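Local coordinates for fimbrium subunit Fim1C (Bacteroides vulgatus, PDB 4QB7), which is probably part of the tip of a fimbrium, the type of surface filament that mediates cell adhesion and biofilm formation, at residues A282-I293 and T304-P315; G106-S114 and T123-S131. All coordinates share one frame; numbering follows the deposited sequence.

Contact 1: residues A282-I293 and T304-P315; sequences AGDLKLKINYDI and TSTITNKEVSLP. With SO4 (sulfate ion), chain J; SO4 (sulfate ion), chain K.
Lys288 NZ is gripped by several groups where this beta hairpin bends. Its main tie is a salt bridge to Glu228. Across the hairpin it makes a weak hydrogen bond of 3.5 Å to Asn309 OD1, and two waters bind it weakly, each also weakly bonded to Asn309. Asn309 sits where the register slips. It and Lys310 both face Ile289, which makes a G1 beta bulge, and Asn309 takes the positive phi (58°) usual at its first position. Asn290 steadies the bulge. Its OD1 receives Asn309 N at 2.8 Å in an almost straight bond, with the N-H above the amide plane. Asn290 ND2 donates to O3 of a sulfate at 2.7 Å, an ion probably from the crystallisation liquor.

Beyond the bulge, Tyr291 CG stands between its own N and carbonyl carbon (chi1 58°), and the ring lies against Ile307. Ile307 CB is over one face, 4.2 Å from the Tyr291 ring centroid. Tyr291 OH donates to a second sulfate, whose O4 lies in the ring plane, 2.7 Å from OH. On the other face of the hairpin, Thr306 OG1 donates to Asp292 OD1 at 2.9 Å from above the carboxylate plane; Asp292 OD2 binds Tyr245.

Strand 286-293 also pairs with strand 186-196, so it is an inner strand. The face with Ile289, Val312 and Tyr291 packs on strands 323-331 and 338-346 of another sheet.

Contact 2: residues G106-S114 and T123-S131; sequences GTDQKITLS and TITFEVKTS
An antiparallel beta hairpin joins strands 111-113 and 123-127, and Thr112 with Thr125 is its hydrogen-bonded pair. Thr125 N meets Thr112 O at 2.8 Å, and Thr112 N returns a bond to Thr125 O. At the loop end Ser114 N donates to Thr123 O from above the carbonyl plane. Ser114 OG stands over the backbone, flanked by its own N and carbonyl carbon (chi1 50°), and from there accepts Thr123 N at 3.0 Å, so a side chain does the work of a backbone carbonyl. With an alanine here the OG is gone, and Thr123 N would probably lose its acceptor across the hairpin.

Ile111, Leu113, Ile124 and Phe126 share one face. Ile111 CG1 meets the edge of the Phe126 ring, 3.8 Å from CD1. Leu113 and Ile124 run side by side, CD2 of the leucine 3.7 Å from CG1 of the isoleucine. At the far end Lys110 NZ and Glu127 OE1 make a long salt bridge of 3.7 Å. One water bridges Gln109 O and Glu127 O, and another links Thr107 O to Lys129 NZ.

Strand 123-127 also pairs with strand 203-209, through Ile124 with Tyr208 and Phe126 with Ala206. Ile111, Leu113 and Ile124 pack on Tyr96 of strand 90-97.

Contacts 1 and 2 are both antiparallel hairpins, but they belong to different sheets. Their centres lie about 31 Å apart, and they do not touch. In sequence, contact 2 closes before contact 1 opens. Both are partly buried. Contact 2 is nearer the middle of the chain, about 13 Å from its centre, against about 23 Å for contact 1. None of the touching residues of contact 2 is exposed, whereas several in contact 1 are. Contact 1 is longer and is interrupted by a bulge, and it carries sulfates and more charged side chains. Contact 2 is short and has no bulge; its charged groups lie toward one end, while Thr112 and Thr125 hold the middle.

Contact 1: residues A282-I293 and T304-P315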
loop_
_atom_site.group_PDB
_atom_site.type_symbol
_atom_site.label_atom_id
_atom_site.label_comp_id
_atom_site.label_asym_id
_atom_site.label_seq_id
_atom_site.Cartn_x
_atom_site.Cartn_y
_atom_site.Cartn_z
ATOM N N ALA A 282 19.558 1.964 8.396
ATOM C CA ALA A 282 18.760 2.603 9.424
ATOM C C ALA A 282 18.868 4.102 9.231
ATOM O O ALA A 282 19.955 4.613 8.978
ATOM C CB ALA A 282 19.269 2.205 10.801
ATOM N N GLY A 283 17.743 4.783 9.272
ATOM C CA GLY A 283 17.729 6.229 9.121
ATOM C C GLY A 283 17.667 6.714 7.696
ATOM O O GLY A 283 17.721 7.925 7.476
ATOM N N ASP A 284 17.525 5.780 6.711
ATOM C CA ASP A 284 17.304 6.144 5.310
ATOM C C ASP A 284 15.946 6.823 5.278
ATOM O O ASP A 284 15.793 7.879 4.673
ATOM C CB ASP A 284 17.389 4.924 4.368
ATOM C CG ASP A 284 18.790 4.580 3.873
ATOM O OD1 ASP A 284 19.776 5.113 4.440
ATOM O OD2 ASP A 284 18.902 3.793 2.903
ATOM N N LEU A 285 14.998 6.258 6.046
ATOM C CA LEU A 285 13.678 6.812 6.311
ATOM C C LEU A 285 13.602 7.169 7.800
ATOM O O LEU A 285 14.130 6.431 8.645
ATOM C CB LEU A 285 12.561 5.845 5.918
ATOM C CG LEU A 285 12.434 5.517 4.436
ATOM C CD1 LEU A 285 11.436 4.472 4.234
ATOM C CD2 LEU A 285 12.076 6.724 3.622
ATOM N N LYS A 286 13.008 8.323 8.118
ATOM C CA LYS A 286 12.878 8.791 9.499
ATOM C C LYS A 286 11.495 9.343 9.773
ATOM O O LYS A 286 10.805 9.743 8.843
ATOM C CB LYS A 286 13.900 9.915 9.792
ATOM C CG LYS A 286 15.344 9.510 9.761
ATOM C CD LYS A 286 16.203 10.731 9.980
ATOM C CE LYS A 286 17.419 10.780 9.095
ATOM N NZ LYS A 286 18.465 9.861 9.590
ATOM N N LEU A 287 11.129 9.442 11.054
ATOM C CA LEU A 287 9.912 10.089 11.525
ATOM C C LEU A 287 10.295 11.361 12.299
ATOM O O LEU A 287 11.350 11.390 12.914
ATOM C CB LEU A 287 9.082 9.155 12.437
ATOM C CG LEU A 287 8.533 7.852 11.862
ATOM C CD1 LEU A 287 7.859 7.054 12.967
ATOM C CD2 LEU A 287 7.538 8.094 10.753
ATOM N N LYS A 288 9.457 12.399 12.261
ATOM C CA LYS A 288 9.595 13.643 13.030
ATOM C C LYS A 288 8.353 13.696 13.909
ATOM O O LYS A 288 7.240 13.747 13.381
ATOM C CB LYS A 288 9.745 14.887 12.123
ATOM C CG LYS A 288 10.993 14.920 11.231
ATOM C CD LYS A 288 12.298 14.945 12.024
ATOM C CE LYS A 288 13.476 15.283 11.165
ATOM N NZ LYS A 288 13.596 16.745 10.980
ATOM N N ILE A 289 8.517 13.541 15.230
ATOM C CA ILE A 289 7.380 13.468 16.142
ATOM C C ILE A 289 7.325 14.681 17.066
ATOM O O ILE A 289 8.369 15.268 17.419
ATOM C CB ILE A 289 7.405 12.131 16.924
ATOM C CG1 ILE A 289 6.030 11.820 17.571
ATOM C CG2 ILE A 289 8.583 12.051 17.901
ATOM C CD1 ILE A 289 5.835 10.403 18.124
ATOM N N ASN A 290 6.073 15.072 17.422
ATOM C CA ASN A 290 5.739 16.176 18.341
ATOM C C ASN A 290 4.917 15.614 19.482
ATOM O O ASN A 290 3.961 14.891 19.233
ATOM C CB ASN A 290 4.944 17.263 17.616
ATOM C CG ASN A 290 5.662 17.992 16.524
ATOM O OD1 ASN A 290 6.765 17.642 16.104
ATOM N ND2 ASN A 290 5.053 19.069 16.059
ATOM N N TYR A 291 5.282 15.889 20.710
ATOM C CA TYR A 291 4.549 15.357 21.861
ATOM C C TYR A 291 4.701 16.273 23.064
ATOM O O TYR A 291 5.659 17.045 23.153
ATOM C CB TYR A 291 4.956 13.900 22.213
ATOM C CG TYR A 291 6.421 13.695 22.509
ATOM C CD1 TYR A 291 7.347 13.562 21.479
ATOM C CD2 TYR A 291 6.881 13.593 23.821
ATOM C CE1 TYR A 291 8.700 13.349 21.744
ATOM C CE2 TYR A 291 8.236 13.395 24.099
ATOM C CZ TYR A 291 9.141 13.271 23.055
ATOM O OH TYR A 291 10.474 13.060 23.294
ATOM N N ASP A 292 3.702 16.213 23.960
ATOM C CA ASP A 292 3.598 17.003 25.189
ATOM C C ASP A 292 3.577 16.102 26.387
ATOM O O ASP A 292 2.841 15.116 26.386
ATOM C CB ASP A 292 2.309 17.847 25.140
ATOM C CG ASP A 292 2.256 18.859 24.003
ATOM O OD1 ASP A 292 3.335 19.323 23.568
ATOM O OD2 ASP A 292 1.131 19.220 23.576
ATOM N N ILE A 293 4.405 16.402 27.398
ATOM C CA ILE A 293 4.448 15.673 28.676
ATOM C C ILE A 293 3.780 16.587 29.679
ATOM O O ILE A 293 4.306 17.656 29.985
ATOM C CB ILE A 293 5.863 15.206 29.093
ATOM C CG1 ILE A 293 6.560 14.459 27.917
ATOM C CG2 ILE A 293 5.789 14.325 30.383
ATOM C CD1 ILE A 293 8.026 14.284 28.110
ATOM N N THR A 304 3.354 21.781 31.074
ATOM C CA THR A 304 3.502 21.024 29.842
ATOM C C THR A 304 4.911 21.178 29.306
ATOM O O THR A 304 5.402 22.285 29.156
ATOM C CB THR A 304 2.436 21.450 28.829
ATOM O OG1 THR A 304 1.160 21.091 29.357
ATOM C CG2 THR A 304 2.597 20.787 27.482
ATOM N N SER A 305 5.545 20.053 29.014
ATOM C CA SER A 305 6.853 20.000 28.396
ATOM C C SER A 305 6.620 19.625 26.934
ATOM O O SER A 305 6.239 18.493 26.655
ATOM C CB SER A 305 7.742 18.996 29.121
ATOM O OG SER A 305 9.095 19.267 28.801
ATOM N N THR A 306 6.764 20.590 26.013
ATOM C CA THR A 306 6.502 20.399 24.583
ATOM C C THR A 306 7.803 20.095 23.817
ATOM O O THR A 306 8.715 20.911 23.813
ATOM C CB THR A 306 5.787 21.649 24.007
ATOM O OG1 THR A 306 4.468 21.804 24.563
ATOM C CG2 THR A 306 5.739 21.656 22.494
ATOM N N ILE A 307 7.862 18.925 23.153
ATOM C CA ILE A 307 8.969 18.509 22.287
ATOM C C ILE A 307 8.406 18.395 20.886
ATOM O O ILE A 307 7.455 17.644 20.711
ATOM C CB ILE A 307 9.693 17.194 22.739
ATOM C CG1 ILE A 307 10.399 17.346 24.104
ATOM C CG2 ILE A 307 10.682 16.719 21.698
ATOM C CD1 ILE A 307 9.654 16.698 25.177
ATOM N N THR A 308 8.942 19.176 19.910
ATOM C CA THR A 308 8.517 19.121 18.514
ATOM C C THR A 308 9.705 18.855 17.586
ATOM O O THR A 308 10.826 19.182 17.938
ATOM C CB THR A 308 7.745 20.384 18.053
ATOM O OG1 THR A 308 8.621 21.507 17.882
ATOM C CG2 THR A 308 6.550 20.695 18.922
ATOM N N ASN A 309 9.443 18.287 16.390
ATOM C CA ASN A 309 10.409 17.997 15.328
ATOM C C ASN A 309 11.526 17.065 15.831
ATOM O O ASN A 309 12.662 17.156 15.370
ATOM C CB ASN A 309 10.973 19.308 14.703
ATOM C CG ASN A 309 11.508 19.184 13.277
ATOM O OD1 ASN A 309 10.929 18.502 12.406
ATOM N ND2 ASN A 309 12.602 19.900 12.987
ATOM N N LYS A 310 11.186 16.141 16.752
ATOM C CA LYS A 310 12.107 15.142 17.302
ATOM C C LYS A 310 12.263 13.995 16.272
ATOM O O LYS A 310 11.304 13.343 15.867
ATOM C CB LYS A 310 11.613 14.646 18.681
ATOM C CG LYS A 310 12.260 13.384 19.242
ATOM C CD LYS A 310 13.759 13.521 19.499
ATOM C CE LYS A 310 14.239 12.668 20.643
ATOM N NZ LYS A 310 13.704 13.156 21.949
ATOM N N GLU A 311 13.491 13.804 15.830
ATOM C CA GLU A 311 13.895 12.821 14.843
ATOM C C GLU A 311 13.918 11.428 15.449
ATOM O O GLU A 311 14.426 11.220 16.559
ATOM C CB GLU A 311 15.276 13.195 14.324
ATOM C CG GLU A 311 15.636 12.519 13.033
ATOM C CD GLU A 311 17.036 12.846 12.576
ATOM O OE1 GLU A 311 17.978 12.129 12.994
ATOM O OE2 GLU A 311 17.183 13.795 11.768
ATOM N N VAL A 312 13.334 10.482 14.715
ATOM C CA VAL A 312 13.247 9.070 15.065
ATOM C C VAL A 312 13.634 8.295 13.806
ATOM O O VAL A 312 12.907 8.366 12.823
ATOM C CB VAL A 312 11.835 8.699 15.593
ATOM C CG1 VAL A 312 11.703 7.208 15.828
ATOM C CG2 VAL A 312 11.492 9.455 16.850
ATOM N N SER A 313 14.792 7.614 13.807
ATOM C CA SER A 313 15.238 6.839 12.651
ATOM C C SER A 313 14.494 5.524 12.566
ATOM O O SER A 313 14.344 4.841 13.582
ATOM C CB SER A 313 16.739 6.568 12.715
ATOM O OG SER A 313 17.515 7.686 12.312
ATOM N N LEU A 314 14.017 5.170 11.358
ATOM C CA LEU A 314 13.363 3.891 11.120
ATOM C C LEU A 314 14.448 2.853 10.816
ATOM O O LEU A 314 15.492 3.206 10.231
ATOM C CB LEU A 314 12.312 3.972 10.009
ATOM C CG LEU A 314 11.136 4.897 10.299
ATOM C CD1 LEU A 314 10.238 5.034 9.093
ATOM C CD2 LEU A 314 10.377 4.472 11.554
ATOM N N PRO A 315 14.274 1.583 11.259
ATOM C CA PRO A 315 15.360 0.599 11.066
ATOM C C PRO A 315 15.586 0.221 9.613
ATOM O O PRO A 315 14.792 0.562 8.746
ATOM C CB PRO A 315 14.901 -0.614 11.890
ATOM C CG PRO A 315 13.446 -0.457 12.057
ATOM C CD PRO A 315 13.142 1.004 12.022
HETATM S S SO4 J . 11.927 12.592 26.675
HETATM O O1 SO4 J . 11.240 11.990 27.818
HETATM O O2 SO4 J . 12.993 13.459 27.188
HETATM O O3 SO4 J . 12.472 11.548 25.792
HETATM O O4 SO4 J . 11.001 13.400 25.906
HETATM S S SO4 K . 1.946 20.200 17.176
HETATM O O1 SO4 K . 1.920 19.991 18.578
HETATM O O2 SO4 K . 2.903 21.253 16.915
HETATM O O3 SO4 K . 2.398 18.985 16.570
HETATM O O4 SO4 K . 0.583 20.561 16.689
HETATM O O HOH W 1 15.564 2.967 7.048
HETATM O O HOH W 2 15.308 19.384 11.049
HETATM O O HOH W 3 15.582 17.182 13.587
#

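Contact 2: residues G106-S114 and T123-S131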
loop_
_atom_site.group_PDB
_atom_site.type_symbol
_atom_site.label_atom_id
_atom_site.label_comp_id
_atom_site.label_asym_id
_atom_site.label_seq_id
_atom_site.Cartn_x
_atom_site.Cartn_y
_atom_site.Cartn_z
ATOM N N GLY A 106 -4.256 8.256 -16.134
ATOM C CA GLY A 106 -4.434 7.876 -14.733
ATOM C C GLY A 106 -5.314 8.797 -13.913
ATOM O O GLY A 106 -4.986 9.110 -12.774
ATOM N N THR A 107 -6.452 9.210 -14.473
ATOM C CA THR A 107 -7.426 10.107 -13.850
ATOM C C THR A 107 -7.974 9.535 -12.534
ATOM O O THR A 107 -7.961 10.219 -11.510
ATOM C CB THR A 107 -8.565 10.364 -14.851
ATOM O OG1 THR A 107 -8.007 10.854 -16.066
ATOM C CG2 THR A 107 -9.600 11.337 -14.340
ATOM N N ASP A 108 -8.468 8.298 -12.576
ATOM C CA ASP A 108 -9.114 7.640 -11.455
ATOM C C ASP A 108 -8.171 7.256 -10.327
ATOM O O ASP A 108 -8.458 7.573 -9.176
ATOM C CB ASP A 108 -9.833 6.361 -11.935
ATOM C CG ASP A 108 -10.870 6.508 -13.041
ATOM O OD1 ASP A 108 -11.192 7.658 -13.410
ATOM O OD2 ASP A 108 -11.382 5.467 -13.516
ATOM N N GLN A 109 -7.092 6.503 -10.637
ATOM C CA GLN A 109 -6.231 5.905 -9.619
ATOM C C GLN A 109 -4.790 6.361 -9.637
ATOM O O GLN A 109 -4.025 5.928 -8.775
ATOM C CB GLN A 109 -6.242 4.370 -9.793
ATOM C CG GLN A 109 -7.591 3.717 -10.143
ATOM C CD GLN A 109 -8.673 3.860 -9.085
ATOM O OE1 GLN A 109 -8.447 4.339 -7.960
ATOM N NE2 GLN A 109 -9.868 3.372 -9.398
ATOM N N LYS A 110 -4.413 7.216 -10.602
ATOM C CA LYS A 110 -3.040 7.672 -10.867
ATOM C C LYS A 110 -2.219 6.455 -11.337
ATOM O O LYS A 110 -1.048 6.319 -10.988
ATOM C CB LYS A 110 -2.395 8.425 -9.690
ATOM C CG LYS A 110 -2.973 9.802 -9.504
ATOM C CD LYS A 110 -2.231 10.564 -8.419
ATOM C CE LYS A 110 -2.698 11.997 -8.298
ATOM N NZ LYS A 110 -2.407 12.793 -9.527
ATOM N N ILE A 111 -2.869 5.586 -12.146
ATOM C CA ILE A 111 -2.363 4.380 -12.800
ATOM C C ILE A 111 -2.298 4.662 -14.313
ATOM O O ILE A 111 -3.302 5.001 -14.918
ATOM C CB ILE A 111 -3.259 3.116 -12.483
ATOM C CG1 ILE A 111 -3.137 2.640 -11.029
ATOM C CG2 ILE A 111 -2.983 1.953 -13.440
ATOM C CD1 ILE A 111 -4.236 1.566 -10.605
ATOM N N THR A 112 -1.119 4.511 -14.913
ATOM C CA THR A 112 -0.874 4.641 -16.360
ATOM C C THR A 112 -0.443 3.250 -16.817
ATOM O O THR A 112 0.446 2.643 -16.204
ATOM C CB THR A 112 0.161 5.750 -16.652
ATOM O OG1 THR A 112 -0.324 6.990 -16.152
ATOM C CG2 THR A 112 0.461 5.900 -18.129
ATOM N N LEU A 113 -1.097 2.716 -17.847
ATOM C CA LEU A 113 -0.789 1.369 -18.323
ATOM C C LEU A 113 0.089 1.403 -19.560
ATOM O O LEU A 113 0.091 2.387 -20.326
ATOM C CB LEU A 113 -2.077 0.592 -18.644
ATOM C CG LEU A 113 -3.152 0.472 -17.577
ATOM C CD1 LEU A 113 -4.353 -0.151 -18.162
ATOM C CD2 LEU A 113 -2.694 -0.368 -16.412
ATOM N N SER A 114 0.808 0.292 -19.778
ATOM C CA SER A 114 1.606 0.077 -20.978
ATOM C C SER A 114 0.635 0.021 -22.164
ATOM O O SER A 114 -0.498 -0.441 -22.001
ATOM C CB SER A 114 2.416 -1.207 -20.845
ATOM O OG SER A 114 1.583 -2.280 -20.436
ATOM N N THR A 123 3.065 -3.282 -18.017
ATOM C CA THR A 123 3.647 -2.432 -16.968
ATOM C C THR A 123 2.587 -1.440 -16.500
ATOM O O THR A 123 1.574 -1.235 -17.192
ATOM C CB THR A 123 4.963 -1.696 -17.384
ATOM O OG1 THR A 123 4.715 -0.681 -18.361
ATOM C CG2 THR A 123 6.050 -2.624 -17.860
ATOM N N ILE A 124 2.819 -0.862 -15.305
ATOM C CA ILE A 124 2.025 0.164 -14.654
ATOM C C ILE A 124 2.961 1.243 -14.151
ATOM O O ILE A 124 3.906 0.932 -13.425
ATOM C CB ILE A 124 1.185 -0.401 -13.483
ATOM C CG1 ILE A 124 -0.048 -1.181 -13.968
ATOM C CG2 ILE A 124 0.793 0.702 -12.473
ATOM C CD1 ILE A 124 -0.723 -1.943 -12.865
ATOM N N THR A 125 2.704 2.506 -14.540
ATOM C CA THR A 125 3.363 3.678 -13.990
ATOM C C THR A 125 2.395 4.179 -12.915
ATOM O O THR A 125 1.225 4.483 -13.212
ATOM C CB THR A 125 3.713 4.700 -15.055
ATOM O OG1 THR A 125 4.619 4.088 -15.961
ATOM C CG2 THR A 125 4.346 5.970 -14.453
ATOM N N PHE A 126 2.867 4.197 -11.664
ATOM C CA PHE A 126 2.028 4.537 -10.535
ATOM C C PHE A 126 2.587 5.712 -9.714
ATOM O O PHE A 126 3.785 5.765 -9.418
ATOM C CB PHE A 126 1.882 3.282 -9.664
ATOM C CG PHE A 126 1.033 3.402 -8.416
ATOM C CD1 PHE A 126 -0.355 3.414 -8.498
ATOM C CD2 PHE A 126 1.621 3.421 -7.158
ATOM C CE1 PHE A 126 -1.134 3.518 -7.349
ATOM C CE2 PHE A 126 0.838 3.510 -6.009
ATOM C CZ PHE A 126 -0.534 3.560 -6.112
ATOM N N GLU A 127 1.689 6.655 -9.360
ATOM C CA GLU A 127 1.960 7.823 -8.519
ATOM C C GLU A 127 1.170 7.700 -7.226
ATOM O O GLU A 127 0.001 7.314 -7.248
ATOM C CB GLU A 127 1.623 9.142 -9.230
ATOM C CG GLU A 127 2.317 10.335 -8.591
ATOM C CD GLU A 127 1.828 11.733 -8.923
ATOM O OE1 GLU A 127 1.164 11.921 -9.967
ATOM O OE2 GLU A 127 2.132 12.653 -8.131
ATOM N N VAL A 128 1.815 7.985 -6.104
ATOM C CA VAL A 128 1.207 7.937 -4.775
ATOM C C VAL A 128 0.310 9.169 -4.598
ATOM O O VAL A 128 0.759 10.295 -4.811
ATOM C CB VAL A 128 2.279 7.825 -3.661
ATOM C CG1 VAL A 128 1.643 7.831 -2.283
ATOM C CG2 VAL A 128 3.118 6.568 -3.841
ATOM N N LYS A 129 -0.967 8.929 -4.231
ATOM C CA LYS A 129 -2.001 9.936 -3.976
ATOM C C LYS A 129 -1.805 10.471 -2.545
ATOM O O LYS A 129 -1.970 9.723 -1.588
ATOM C CB LYS A 129 -3.383 9.279 -4.158
ATOM C CG LYS A 129 -4.425 10.083 -4.913
ATOM C CD LYS A 129 -5.496 9.136 -5.468
ATOM C CE LYS A 129 -6.703 9.863 -6.013
ATOM N NZ LYS A 129 -7.446 9.075 -7.043
ATOM N N THR A 130 -1.416 11.751 -2.397
ATOM C CA THR A 130 -1.171 12.381 -1.073
ATOM C C THR A 130 -2.341 13.280 -0.614
ATOM O O THR A 130 -2.338 13.731 0.523
ATOM C CB THR A 130 0.124 13.195 -1.093
ATOM O OG1 THR A 130 -0.010 14.250 -2.050
ATOM C CG2 THR A 130 1.355 12.345 -1.422
ATOM N N SER A 131 -3.344 13.502 -1.488
ATOM C CA SER A 131 -4.516 14.345 -1.255
ATOM C C SER A 131 -5.415 13.791 -0.154
ATOM O O SER A 131 -5.310 12.613 0.192
ATOM C CB SER A 131 -5.311 14.513 -2.547
ATOM O OG SER A 131 -5.909 13.301 -2.983
HETATM O O HOH W 4 -6.705 10.846 -9.141
HETATM O O HOH W 5 -2.490 6.585 -6.604
#